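Local coordinates for protein thioredoxin (Thermosipho africanus, PDB 6MOS) that probably reduces disulfides in partner proteins by thiol-disulfide exchange, as a thioredoxin from a thermophilic bacterium, at residues Ile30-Asn35 against Pro80-Leu85; Ala72-Phe77 against Glu88-Arg93; Asn35-Val40 against Asp63-Pro68; Val76-Thr81 against Phe94-Ser99. One frame throughout, in Å; residues are numbered along the deposited sequence.

Contact 1 (Ile30-Asn35 against Pro80-Leu85)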
loop_
_atom_site.group_PDB
_atom_site.type_symbol
_atom_site.label_atom_id
_atom_site.label_comp_id
_atom_site.label_asym_id
_atom_site.label_seq_id
_atom_site.Cartn_x
_atom_site.Cartn_y
_atom_site.Cartn_z
ATOM N N ILE A 30 -2.347 -5.579 0.042
ATOM C CA ILE A 30 -1.821 -4.225 -0.073
ATOM C C ILE A 30 -2.987 -3.272 -0.267
ATOM O O ILE A 30 -3.845 -3.500 -1.125
ATOM C CB ILE A 30 -0.829 -4.099 -1.239
ATOM C CG1 ILE A 30 0.358 -5.048 -1.019
ATOM C CG2 ILE A 30 -0.411 -2.626 -1.424
ATOM C CD1 ILE A 30 1.291 -5.148 -2.211
ATOM N N GLU A 31 -3.017 -2.203 0.525
ATOM C CA GLU A 31 -3.975 -1.120 0.347
ATOM C C GLU A 31 -3.197 0.116 -0.081
ATOM O O GLU A 31 -2.262 0.525 0.611
ATOM C CB GLU A 31 -4.768 -0.870 1.629
ATOM C CG GLU A 31 -5.821 -1.999 1.835
ATOM C CD GLU A 31 -6.709 -1.825 3.057
ATOM O OE1 GLU A 31 -6.419 -0.963 3.888
ATOM O OE2 GLU A 31 -7.709 -2.590 3.206
ATOM N N TYR A 32 -3.569 0.683 -1.229
ATOM C CA TYR A 32 -2.860 1.810 -1.832
ATOM C C TYR A 32 -3.817 2.992 -1.849
ATOM O O TYR A 32 -4.824 2.954 -2.557
ATOM C CB TYR A 32 -2.410 1.455 -3.244
ATOM C CG TYR A 32 -1.606 2.534 -3.921
ATOM C CD1 TYR A 32 -0.292 2.751 -3.565
ATOM C CD2 TYR A 32 -2.159 3.316 -4.926
ATOM C CE1 TYR A 32 0.450 3.744 -4.173
ATOM C CE2 TYR A 32 -1.421 4.320 -5.549
ATOM C CZ TYR A 32 -0.117 4.524 -5.163
ATOM O OH TYR A 32 0.643 5.508 -5.773
ATOM N N PHE A 33 -3.509 4.034 -1.082
ATOM C CA PHE A 33 -4.374 5.206 -0.963
ATOM C C PHE A 33 -3.852 6.312 -1.865
ATOM O O PHE A 33 -2.668 6.659 -1.806
ATOM C CB PHE A 33 -4.456 5.697 0.482
ATOM C CG PHE A 33 -5.019 4.673 1.440
ATOM C CD1 PHE A 33 -4.192 3.722 2.024
ATOM C CD2 PHE A 33 -6.370 4.669 1.753
ATOM C CE1 PHE A 33 -4.704 2.774 2.911
ATOM C CE2 PHE A 33 -6.896 3.725 2.638
ATOM C CZ PHE A 33 -6.066 2.779 3.213
ATOM N N LYS A 34 -4.732 6.861 -2.701
ATOM C CA LYS A 34 -4.301 7.817 -3.710
ATOM C C LYS A 34 -5.397 8.850 -3.928
ATOM O O LYS A 34 -6.503 8.743 -3.399
ATOM C CB LYS A 34 -3.940 7.102 -5.027
ATOM C CG LYS A 34 -5.066 6.230 -5.644
ATOM C CD LYS A 34 -6.008 7.065 -6.536
ATOM C CE LYS A 34 -7.054 6.208 -7.235
ATOM N NZ LYS A 34 -7.765 7.027 -8.268
ATOM N N ASN A 35 -5.070 9.871 -4.712
ATOM C CA ASN A 35 -6.101 10.632 -5.394
ATOM C C ASN A 35 -5.590 10.940 -6.793
ATOM O O ASN A 35 -4.419 10.706 -7.117
ATOM C CB ASN A 35 -6.516 11.871 -4.594
ATOM C CG ASN A 35 -5.469 12.940 -4.573
ATOM O OD1 ASN A 35 -4.933 13.333 -5.605
ATOM N ND2 ASN A 35 -5.181 13.436 -3.380
ATOM N N PRO A 80 0.851 9.457 -1.574
ATOM C CA PRO A 80 0.404 8.062 -1.435
ATOM C C PRO A 80 0.580 7.537 -0.012
ATOM O O PRO A 80 1.484 7.986 0.702
ATOM C CB PRO A 80 1.297 7.317 -2.425
ATOM C CG PRO A 80 2.561 8.132 -2.466
ATOM C CD PRO A 80 2.100 9.574 -2.351
ATOM N N THR A 81 -0.302 6.634 0.423
ATOM C CA THR A 81 -0.068 5.852 1.625
ATOM C C THR A 81 -0.194 4.389 1.236
ATOM O O THR A 81 -1.082 4.028 0.461
ATOM C CB THR A 81 -1.047 6.202 2.772
ATOM O OG1 THR A 81 -0.788 7.521 3.283
ATOM C CG2 THR A 81 -0.944 5.194 3.917
ATOM N N VAL A 82 0.722 3.562 1.729
ATOM C CA VAL A 82 0.719 2.129 1.457
ATOM C C VAL A 82 0.579 1.404 2.784
ATOM O O VAL A 82 1.334 1.671 3.723
ATOM C CB VAL A 82 1.994 1.675 0.719
ATOM C CG1 VAL A 82 1.982 0.168 0.547
ATOM C CG2 VAL A 82 2.084 2.341 -0.638
ATOM N N ILE A 83 -0.394 0.497 2.875
ATOM C CA ILE A 83 -0.561 -0.315 4.071
ATOM C C ILE A 83 -0.459 -1.768 3.638
ATOM O O ILE A 83 -1.154 -2.188 2.711
ATOM C CB ILE A 83 -1.900 -0.036 4.779
ATOM C CG1 ILE A 83 -2.002 1.440 5.184
ATOM C CG2 ILE A 83 -2.038 -0.892 6.031
ATOM C CD1 ILE A 83 -3.225 1.747 6.020
ATOM N N ILE A 84 0.450 -2.517 4.260
ATOM C CA ILE A 84 0.545 -3.957 4.050
ATOM C C ILE A 84 -0.193 -4.647 5.190
ATOM O O ILE A 84 0.005 -4.306 6.364
ATOM C CB ILE A 84 2.014 -4.409 3.965
ATOM C CG1 ILE A 84 2.746 -3.593 2.889
ATOM C CG2 ILE A 84 2.086 -5.890 3.653
ATOM C CD1 ILE A 84 4.242 -3.838 2.835
ATOM N N LEU A 85 -1.068 -5.591 4.856
ATOM C CA LEU A 85 -1.861 -6.265 5.871
ATOM C C LEU A 85 -1.782 -7.771 5.689
ATOM O O LEU A 85 -1.514 -8.276 4.594
ATOM C CB LEU A 85 -3.337 -5.833 5.839
ATOM C CG LEU A 85 -3.635 -4.347 6.032
ATOM C CD1 LEU A 85 -3.842 -3.673 4.683
ATOM C CD2 LEU A 85 -4.829 -4.131 6.938
#
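The ring of Phe33 takes the backbone O of Thr81 at its edge, in its plane, with CD1 3.5 Å from that oxygen, while Ile83 CD1 approaches CE1 obliquely at 3.6 Å. The Tyr32 ring, on the other face of the sheet, instead has a methyl at its edge: Val82 CG2 lies near its plane, 3.8 Å from Tyr32 CD1. Farther out, Pro80 CB meets the phenol end of the same ring obliquely. With CG anti to the backbone N (chi1 -177°), the Tyr32 ring lies side by side with Pro80, and its OH is satisfied by the carbonyl of Cys41. Beta-branched Val82 and Ile83 suit an extended chain, and each lies against an aromatic neighbour, Val82 against Tyr32 and Ile83 against Phe33. Glu31 lays CG and CD against Leu85 CD1 (3.8 Å from CD); its buried carboxylate is paid for by Tyr70 and Lys29.

Beneath the side chains runs regular antiparallel pairing. Glu31 and Ile83 form a hydrogen-bonded pair, each N 2.9 Å from the other's O, and Phe33 N reaches Thr81 O in a nearly straight bond (177°). The return bond, Thr81 N to Phe33 O, stretches to 3.3 Å just after the cis peptide before Pro80.

These are the two central strands of the thioredoxin sheet, 58-63 bordering one and 89-95 the other; helix 39-55 covers the Tyr32 face through Met44, Leu45 and Ile48.

Contact 2 (Ala72-Phe77 against Glu88-Arg93)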
loop_
_atom_site.group_PDB
_atom_site.type_symbol
_atom_site.label_atom_id
_atom_site.label_comp_id
_atom_site.label_asym_id
_atom_site.label_seq_id
_atom_site.Cartn_x
_atom_site.Cartn_y
_atom_site.Cartn_z
ATOM N N ALA A 72 -10.632 7.705 6.167
ATOM C CA ALA A 72 -10.762 8.506 7.379
ATOM C C ALA A 72 -10.797 7.617 8.616
ATOM O O ALA A 72 -10.205 7.952 9.648
ATOM C CB ALA A 72 -12.013 9.383 7.289
ATOM N N GLN A 73 -11.465 6.466 8.519
ATOM C CA GLN A 73 -11.463 5.494 9.606
ATOM C C GLN A 73 -10.060 4.963 9.881
ATOM O O GLN A 73 -9.675 4.791 11.044
ATOM C CB GLN A 73 -12.407 4.338 9.275
ATOM C CG GLN A 73 -12.338 3.157 10.243
ATOM C CD GLN A 73 -13.033 1.912 9.696
ATOM O OE1 GLN A 73 -14.169 1.982 9.223
ATOM N NE2 GLN A 73 -12.346 0.765 9.758
ATOM N N LYS A 74 -9.284 4.699 8.828
ATOM C CA LYS A 74 -7.914 4.212 8.986
ATOM C C LYS A 74 -6.914 5.305 9.335
ATOM O O LYS A 74 -5.721 4.998 9.490
ATOM C CB LYS A 74 -7.442 3.516 7.710
ATOM C CG LYS A 74 -8.098 2.189 7.449
ATOM C CD LYS A 74 -7.672 1.101 8.429
ATOM C CE LYS A 74 -6.238 0.662 8.168
ATOM N NZ LYS A 74 -5.868 -0.533 8.987
ATOM N N LEU A 75 -7.351 6.562 9.444
ATOM C CA LEU A 75 -6.467 7.683 9.785
ATOM C C LEU A 75 -5.400 7.894 8.709
ATOM O O LEU A 75 -4.228 8.153 8.996
ATOM C CB LEU A 75 -5.839 7.492 11.171
ATOM C CG LEU A 75 -6.872 7.190 12.263
ATOM C CD1 LEU A 75 -6.216 6.972 13.619
ATOM C CD2 LEU A 75 -7.893 8.319 12.351
ATOM N N VAL A 76 -5.820 7.790 7.454
ATOM C CA VAL A 76 -4.980 8.073 6.297
ATOM C C VAL A 76 -5.272 9.497 5.856
ATOM O O VAL A 76 -6.418 9.820 5.521
ATOM C CB VAL A 76 -5.257 7.091 5.153
ATOM C CG1 VAL A 76 -4.515 7.537 3.882
ATOM C CG2 VAL A 76 -4.889 5.681 5.572
ATOM N N PHE A 77 -4.241 10.340 5.842
ATOM C CA PHE A 77 -4.402 11.753 5.530
ATOM C C PHE A 77 -3.549 12.238 4.379
ATOM O O PHE A 77 -3.885 13.264 3.781
ATOM C CB PHE A 77 -4.086 12.606 6.762
ATOM C CG PHE A 77 -4.751 12.116 7.986
ATOM C CD1 PHE A 77 -6.131 12.118 8.073
ATOM C CD2 PHE A 77 -4.010 11.628 9.041
ATOM C CE1 PHE A 77 -6.764 11.644 9.196
ATOM C CE2 PHE A 77 -4.635 11.159 10.172
ATOM C CZ PHE A 77 -6.014 11.163 10.250
ATOM N N GLU A 88 -6.186 -8.911 7.887
ATOM C CA GLU A 88 -6.673 -7.596 8.298
ATOM C C GLU A 88 -5.817 -6.956 9.387
ATOM O O GLU A 88 -6.209 -5.922 9.946
ATOM C CB GLU A 88 -8.139 -7.649 8.755
ATOM C CG GLU A 88 -9.135 -7.150 7.721
ATOM C CD GLU A 88 -10.537 -7.032 8.282
ATOM O OE1 GLU A 88 -11.181 -8.081 8.499
ATOM O OE2 GLU A 88 -10.985 -5.889 8.525
ATOM N N PHE A 89 -4.655 -7.534 9.694
ATOM C CA PHE A 89 -3.725 -6.996 10.679
ATOM C C PHE A 89 -2.667 -6.162 9.967
ATOM O O PHE A 89 -2.061 -6.621 8.996
ATOM C CB PHE A 89 -3.056 -8.119 11.473
ATOM C CG PHE A 89 -2.347 -7.647 12.709
ATOM C CD1 PHE A 89 -1.174 -6.912 12.622
ATOM C CD2 PHE A 89 -2.856 -7.939 13.965
ATOM C CE1 PHE A 89 -0.533 -6.471 13.756
ATOM C CE2 PHE A 89 -2.212 -7.507 15.106
ATOM C CZ PHE A 89 -1.051 -6.772 15.002
ATOM N N GLU A 90 -2.426 -4.955 10.472
ATOM C CA GLU A 90 -1.564 -3.998 9.784
ATOM C C GLU A 90 -0.100 -4.322 10.069
ATOM O O GLU A 90 0.383 -4.114 11.189
ATOM C CB GLU A 90 -1.915 -2.578 10.213
ATOM C CG GLU A 90 -1.125 -1.530 9.487
ATOM C CD GLU A 90 -1.711 -0.133 9.638
ATOM O OE1 GLU A 90 -2.953 0.012 9.662
ATOM O OE2 GLU A 90 -0.923 0.823 9.729
ATOM N N ILE A 91 0.606 -4.821 9.042
ATOM C CA ILE A 91 2.023 -5.190 9.137
ATOM C C ILE A 91 2.923 -3.965 9.083
ATOM O O ILE A 91 3.935 -3.888 9.794
ATOM C CB ILE A 91 2.378 -6.173 8.008
ATOM C CG1 ILE A 91 1.723 -7.517 8.228
ATOM C CG2 ILE A 91 3.887 -6.338 7.865
ATOM C CD1 ILE A 91 1.743 -8.348 6.971
ATOM N N LYS A 92 2.594 -3.005 8.220
ATOM C CA LYS A 92 3.454 -1.844 8.035
ATOM C C LYS A 92 2.704 -0.793 7.234
ATOM O O LYS A 92 2.001 -1.125 6.276
ATOM C CB LYS A 92 4.752 -2.234 7.311
ATOM C CG LYS A 92 5.846 -1.176 7.370
ATOM C CD LYS A 92 6.576 -1.223 8.704
ATOM C CE LYS A 92 7.962 -0.617 8.579
ATOM N NZ LYS A 92 7.909 0.746 7.965
ATOM N N ARG A 93 2.848 0.467 7.637
ATOM C CA ARG A 93 2.269 1.590 6.924
ATOM C C ARG A 93 3.397 2.456 6.376
ATOM O O ARG A 93 4.414 2.671 7.051
ATOM C CB ARG A 93 1.340 2.395 7.846
ATOM C CG ARG A 93 0.657 3.581 7.192
ATOM C CD ARG A 93 -0.241 4.315 8.177
ATOM N NE ARG A 93 -1.328 3.479 8.666
ATOM C CZ ARG A 93 -2.536 3.945 8.982
ATOM N NH1 ARG A 93 -2.794 5.240 8.851
ATOM N NH2 ARG A 93 -3.481 3.119 9.409
#
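Lys74 O is held by both terminal nitrogens of Arg93, NH1 at 3.0 Å and NH2 at 2.9 Å, an end-on grip with the oxygen lying in the guanidinium plane. Both bonds are bent because two donors converge on one atom. NH1 also has a weak bond to Leu75 O. Arginine suits this place because its flat group can serve two sides at once: the edge made by NE and NH2 is salt-bridged to Glu90, with NE 2.9 Å from OE2 and NH2 3.2 Å from OE1. The latter bond is almost straight (178°) and uses the syn lone pair of OE1. Held along two edges, the guanidinium has little freedom to rotate.

A second salt bridge joins Glu90 OE1 to Lys74 NZ, at 3.0 Å, which arrives nearly along the C-O bond direction. Bends at chi2 and chi3 (-70° and -72°) curl the lysine back so that its ammonium reaches the glutamate. Lys74 NZ and Arg93 NH2, 4.4 Å apart, share Glu90 OE1, whose negative charge probably balances both. The methyl Val76 CG2 makes an oblique van der Waals contact with Arg93 NH1.

Leu75, with positive phi, ends helix 69-73 in a Schellman motif, and the arginine binds the carbonyl of Lys74 at that ending. This three-residue surface salt-bridge network thus ties the segment after the short helix to edge strand 89-95, where Ile91 and Lys92 form a classic beta bulge opposite Ile84 of strand 81-86.

Contact 3 (Asn35-Val40 against Asp63-Pro68)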
loop_
_atom_site.group_PDB
_atom_site.type_symbol
_atom_site.label_atom_id
_atom_site.label_comp_id
_atom_site.label_asym_id
_atom_site.label_seq_id
_atom_site.Cartn_x
_atom_site.Cartn_y
_atom_site.Cartn_z
ATOM N N ASN A 35 -5.070 9.871 -4.712
ATOM C CA ASN A 35 -6.101 10.632 -5.394
ATOM C C ASN A 35 -5.590 10.940 -6.793
ATOM O O ASN A 35 -4.419 10.706 -7.117
ATOM C CB ASN A 35 -6.516 11.871 -4.594
ATOM C CG ASN A 35 -5.469 12.940 -4.573
ATOM O OD1 ASN A 35 -4.933 13.333 -5.605
ATOM N ND2 ASN A 35 -5.181 13.436 -3.380
ATOM N N ASP A 36 -6.478 11.418 -7.653
ATOM C CA ASP A 36 -6.080 11.521 -9.046
ATOM C C ASP A 36 -5.368 12.832 -9.352
ATOM O O ASP A 36 -4.974 13.051 -10.501
ATOM C CB ASP A 36 -7.289 11.315 -9.964
ATOM C CG ASP A 36 -7.614 9.838 -10.164
ATOM O OD1 ASP A 36 -6.723 8.988 -9.930
ATOM O OD2 ASP A 36 -8.754 9.519 -10.557
ATOM N N LYS A 37 -5.176 13.690 -8.353
ATOM C CA LYS A 37 -4.386 14.908 -8.507
ATOM C C LYS A 37 -2.968 14.759 -7.975
ATOM O O LYS A 37 -2.188 15.727 -8.013
ATOM C CB LYS A 37 -5.081 16.070 -7.805
ATOM C CG LYS A 37 -6.343 16.508 -8.520
ATOM C CD LYS A 37 -7.082 17.597 -7.756
ATOM C CE LYS A 37 -7.872 17.012 -6.601
ATOM N NZ LYS A 37 -9.010 17.887 -6.213
ATOM N N CYS A 38 -2.612 13.573 -7.500
ATOM C CA CYS A 38 -1.316 13.302 -6.875
ATOM C C CYS A 38 -0.383 12.668 -7.906
ATOM O O CYS A 38 -0.608 11.538 -8.359
ATOM C CB CYS A 38 -1.511 12.408 -5.652
ATOM S SG CYS A 38 -0.047 11.555 -4.963
ATOM N N SER A 39 0.689 13.387 -8.254
ATOM C CA SER A 39 1.561 12.925 -9.324
ATOM C C SER A 39 2.468 11.791 -8.872
ATOM O O SER A 39 2.732 10.860 -9.645
ATOM C CB SER A 39 2.392 14.098 -9.855
ATOM O OG SER A 39 1.547 15.135 -10.320
ATOM N N VAL A 40 2.983 11.856 -7.641
ATOM C CA VAL A 40 3.747 10.726 -7.122
ATOM C C VAL A 40 2.872 9.476 -7.084
ATOM O O VAL A 40 3.344 8.367 -7.359
ATOM C CB VAL A 40 4.326 11.060 -5.736
ATOM C CG1 VAL A 40 4.991 9.848 -5.119
ATOM C CG2 VAL A 40 5.332 12.224 -5.849
ATOM N N ASP A 63 -9.351 5.576 -3.539
ATOM C CA ASP A 63 -9.295 6.998 -3.846
ATOM C C ASP A 63 -9.849 7.764 -2.651
ATOM O O ASP A 63 -11.046 7.685 -2.353
ATOM C CB ASP A 63 -10.068 7.324 -5.120
ATOM C CG ASP A 63 -9.756 8.723 -5.621
ATOM O OD1 ASP A 63 -10.195 9.681 -4.956
ATOM O OD2 ASP A 63 -9.061 8.853 -6.651
ATOM N N VAL A 64 -8.980 8.532 -1.983
ATOM C CA VAL A 64 -9.359 9.162 -0.721
ATOM C C VAL A 64 -10.329 10.313 -0.933
ATOM O O VAL A 64 -10.994 10.739 0.018
ATOM C CB VAL A 64 -8.110 9.625 0.053
ATOM C CG1 VAL A 64 -7.194 8.435 0.287
ATOM C CG2 VAL A 64 -7.373 10.768 -0.680
ATOM N N ILE A 65 -10.434 10.820 -2.155
ATOM C CA ILE A 65 -11.367 11.898 -2.452
ATOM C C ILE A 65 -12.721 11.336 -2.839
ATOM O O ILE A 65 -13.754 11.817 -2.370
ATOM C CB ILE A 65 -10.808 12.828 -3.552
ATOM C CG1 ILE A 65 -9.625 13.637 -3.021
ATOM C CG2 ILE A 65 -11.898 13.783 -4.044
ATOM C CD1 ILE A 65 -8.982 14.537 -4.067
ATOM N N GLU A 66 -12.730 10.296 -3.674
ATOM C CA GLU A 66 -14.003 9.738 -4.120
ATOM C C GLU A 66 -14.676 8.945 -3.010
ATOM O O GLU A 66 -15.898 8.999 -2.861
ATOM C CB GLU A 66 -13.792 8.865 -5.360
ATOM C CG GLU A 66 -13.299 9.626 -6.590
ATOM C CD GLU A 66 -14.075 10.919 -6.852
ATOM O OE1 GLU A 66 -15.314 10.945 -6.652
ATOM O OE2 GLU A 66 -13.441 11.922 -7.254
ATOM N N ASN A 67 -13.897 8.212 -2.214
ATOM C CA ASN A 67 -14.423 7.303 -1.193
ATOM C C ASN A 67 -13.709 7.551 0.129
ATOM O O ASN A 67 -12.961 6.696 0.617
ATOM C CB ASN A 67 -14.260 5.849 -1.636
ATOM C CG ASN A 67 -14.878 5.583 -2.993
ATOM O OD1 ASN A 67 -14.176 5.274 -3.957
ATOM N ND2 ASN A 67 -16.202 5.709 -3.076
ATOM N N PRO A 68 -13.952 8.701 0.762
ATOM C CA PRO A 68 -13.122 9.106 1.911
ATOM C C PRO A 68 -13.447 8.405 3.228
ATOM O O PRO A 68 -12.674 8.562 4.186
ATOM C CB PRO A 68 -13.410 10.610 2.022
ATOM C CG PRO A 68 -14.823 10.724 1.542
ATOM C CD PRO A 68 -14.978 9.705 0.435
HETATM O O HOH W 1 -9.168 11.676 -6.855
#
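Asn35 lays its CB against the end of Ile65, 3.7 Å from CD1, with the isoleucine crossing it obliquely; Lys37 brings CE to the same methyl, also at 3.7 Å, at about a right angle. Ile65 thus spends its hydrophobic tip on the aliphatic parts of two polar residues at the surface. Asn35 CG sits between the backbone N and the carbonyl carbon (chi1 71°), which lets OD1 fold back and accept from Lys37 N at 2.8 Å, an Asx turn within the type I turn leading to Cys38.

Asp63 shapes the facing loop as an Asx turn and Asx motif: its OD1 accepts from Ile65 N and Glu66 N (2.9 Å for the latter), reached from opposite faces of the carboxylate plane. A water donates to Asp63 OD2 and accepts from Asp36 N, its oxygen 2.8 Å from each. OD2 is also salt-bridged to Lys34, whose ammonium reaches Asp36 too and probably eases the nearness of the two acids. An alanine in place of Asp63 would probably leave both loop amides without their acceptor and Lys34 with one counter-charge fewer.

The contact joins the loop after strand 58-63 to the turn between strand 29-34 and helix 39-55, where Cys38, at the N-cap position, and Cys41 form a thioredoxin-type CxxC disulfide, probably the redox centre.

Contact 4 (Val76-Thr81 against Phe94-Ser99)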
loop_
_atom_site.group_PDB
_atom_site.type_symbol
_atom_site.label_atom_id
_atom_site.label_comp_id
_atom_site.label_asym_id
_atom_site.label_seq_id
_atom_site.Cartn_x
_atom_site.Cartn_y
_atom_site.Cartn_z
ATOM N N VAL A 76 -5.820 7.790 7.454
ATOM C CA VAL A 76 -4.980 8.073 6.297
ATOM C C VAL A 76 -5.272 9.497 5.856
ATOM O O VAL A 76 -6.418 9.820 5.521
ATOM C CB VAL A 76 -5.257 7.091 5.153
ATOM C CG1 VAL A 76 -4.515 7.537 3.882
ATOM C CG2 VAL A 76 -4.889 5.681 5.572
ATOM N N PHE A 77 -4.241 10.340 5.842
ATOM C CA PHE A 77 -4.402 11.753 5.530
ATOM C C PHE A 77 -3.549 12.238 4.379
ATOM O O PHE A 77 -3.885 13.264 3.781
ATOM C CB PHE A 77 -4.086 12.606 6.762
ATOM C CG PHE A 77 -4.751 12.116 7.986
ATOM C CD1 PHE A 77 -6.131 12.118 8.073
ATOM C CD2 PHE A 77 -4.010 11.628 9.041
ATOM C CE1 PHE A 77 -6.764 11.644 9.196
ATOM C CE2 PHE A 77 -4.635 11.159 10.172
ATOM C CZ PHE A 77 -6.014 11.163 10.250
ATOM N N THR A 78 -2.452 11.571 4.075
ATOM C CA THR A 78 -1.597 11.938 2.962
ATOM C C THR A 78 -1.594 10.823 1.928
ATOM O O THR A 78 -1.788 9.650 2.252
ATOM C CB THR A 78 -0.156 12.220 3.424
ATOM O OG1 THR A 78 0.652 12.522 2.279
ATOM C CG2 THR A 78 0.424 11.037 4.188
ATOM N N VAL A 79 -1.377 11.196 0.673
ATOM C CA VAL A 79 -1.180 10.201 -0.378
ATOM C C VAL A 79 0.149 10.478 -1.075
ATOM O O VAL A 79 0.581 11.638 -1.157
ATOM C CB VAL A 79 -2.369 10.177 -1.360
ATOM C CG1 VAL A 79 -3.600 9.728 -0.633
ATOM C CG2 VAL A 79 -2.634 11.564 -1.923
ATOM N N PRO A 80 0.851 9.457 -1.574
ATOM C CA PRO A 80 0.404 8.062 -1.435
ATOM C C PRO A 80 0.580 7.537 -0.012
ATOM O O PRO A 80 1.484 7.986 0.702
ATOM C CB PRO A 80 1.297 7.317 -2.425
ATOM C CG PRO A 80 2.561 8.132 -2.466
ATOM C CD PRO A 80 2.100 9.574 -2.351
ATOM N N THR A 81 -0.302 6.634 0.423
ATOM C CA THR A 81 -0.068 5.852 1.625
ATOM C C THR A 81 -0.194 4.389 1.236
ATOM O O THR A 81 -1.082 4.028 0.461
ATOM C CB THR A 81 -1.047 6.202 2.772
ATOM O OG1 THR A 81 -0.788 7.521 3.283
ATOM C CG2 THR A 81 -0.944 5.194 3.917
ATOM N N PHE A 94 3.238 2.912 5.134
ATOM C CA PHE A 94 4.184 3.826 4.500
ATOM C C PHE A 94 3.447 5.107 4.137
ATOM O O PHE A 94 2.493 5.074 3.361
ATOM C CB PHE A 94 4.799 3.214 3.239
ATOM C CG PHE A 94 5.466 1.890 3.456
ATOM C CD1 PHE A 94 4.731 0.712 3.437
ATOM C CD2 PHE A 94 6.836 1.811 3.654
ATOM C CE1 PHE A 94 5.350 -0.518 3.626
ATOM C CE2 PHE A 94 7.460 0.576 3.838
ATOM C CZ PHE A 94 6.717 -0.581 3.827
ATOM N N ALA A 95 3.888 6.236 4.682
ATOM C CA ALA A 95 3.297 7.510 4.296
ATOM C C ALA A 95 4.367 8.584 4.424
ATOM O O ALA A 95 5.387 8.384 5.090
ATOM C CB ALA A 95 2.086 7.862 5.158
ATOM N N ARG A 96 4.130 9.709 3.756
ATOM C CA ARG A 96 4.964 10.910 3.861
ATOM C C ARG A 96 6.317 10.765 3.176
ATOM O O ARG A 96 6.584 11.459 2.188
ATOM C CB ARG A 96 5.168 11.309 5.327
ATOM C CG ARG A 96 3.969 12.003 5.950
ATOM C CD ARG A 96 4.169 12.262 7.435
ATOM N NE ARG A 96 2.986 12.871 8.044
ATOM C CZ ARG A 96 1.915 12.192 8.451
ATOM N NH1 ARG A 96 1.868 10.869 8.310
ATOM N NH2 ARG A 96 0.885 12.834 8.994
ATOM N N ASN A 97 7.192 9.899 3.689
ATOM C CA ASN A 97 8.539 9.771 3.124
ATOM C C ASN A 97 8.917 8.295 3.065
ATOM O O ASN A 97 9.313 7.704 4.077
ATOM C CB ASN A 97 9.565 10.568 3.921
ATOM C CG ASN A 97 10.679 11.122 3.044
ATOM O OD1 ASN A 97 10.551 11.187 1.819
ATOM N ND2 ASN A 97 11.781 11.523 3.668
ATOM N N PHE A 98 8.805 7.713 1.872
ATOM C CA PHE A 98 9.189 6.327 1.646
ATOM C C PHE A 98 9.412 6.119 0.156
ATOM O O PHE A 98 8.838 6.830 -0.678
ATOM C CB PHE A 98 8.123 5.358 2.166
ATOM C CG PHE A 98 6.847 5.386 1.384
ATOM C CD1 PHE A 98 5.865 6.337 1.654
ATOM C CD2 PHE A 98 6.608 4.446 0.392
ATOM C CE1 PHE A 98 4.684 6.346 0.940
ATOM C CE2 PHE A 98 5.422 4.461 -0.334
ATOM C CZ PHE A 98 4.461 5.409 -0.054
ATOM N N SER A 99 10.263 5.149 -0.168
ATOM C CA SER A 99 10.513 4.741 -1.539
ATOM C C SER A 99 9.823 3.415 -1.812
ATOM O O SER A 99 9.502 2.660 -0.889
ATOM C CB SER A 99 12.014 4.597 -1.812
ATOM O OG SER A 99 12.556 3.550 -1.023
HETATM O O HOH W 2 2.451 10.207 1.405
#
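Thr81 OG1 and Thr78 CG2 close on the methyl of Ala95, at 3.4 and 3.7 Å, in the tight part of the contact. Alanine suits the spot, since its short side chain lets the two threonines come so near. Thr81 also directs its CA-H at Phe94 O, 3.2 Å away. Its hydroxyl gives its proton to Thr78 O at 2.6 Å, from well off the carbonyl plane; with chi1 at -69°, OG1 lies beside the backbone N and faces back toward that carbonyl. A valine in place of Thr81 would probably leave Thr78 O without this donor and the bend through Pro80 less firmly held.

That bend, with its cis-proline just before a central strand, is a hallmark of the thioredoxin fold; here Pro80 also touches Cys38 and Cys41 of the disulfide. Phe98 meets the proline from the other side: the edge of its ring points at Pro80 O, CE1 3.6 Å away, and CZ touches Pro80 CG, while Phe94 CB lies over the ring's centre.

Toward solvent the segments separate, and no direct hydrogen bond spans them. A water fills the role, donating to Pro80 O, accepting from Arg96 N at 2.9 Å and hydrogen-bonded to Thr78 OG1. Exposed Arg96 runs its extended chain past Thr78, touching CG2 with its own CG at 4.1 Å.

In the fold
Contact 1 is the buried centre, two adjacent strands joined by backbone bonds and apolar side chains. Contacts 2 and 3 lie at the surface: contact 2 rests on a salt-bridge network and carbonyl bonds, contact 3 on the Ile65 side chain and a bridging water. Contact 4 is intermediate, partly buried, with methyl packing on one side and a water on the other. Strand 81-86 links contact 1 to its neighbours: Ile84 bonds to Ile91 and Lys92 of contact 2, and Val82 O to Phe94 N of contact 4, both on strand 89-95. Contact 3 shares Asn35 with contact 1 and meets contact 4 where Val79 and Pro80 pack against Cys38, beside the disulfide.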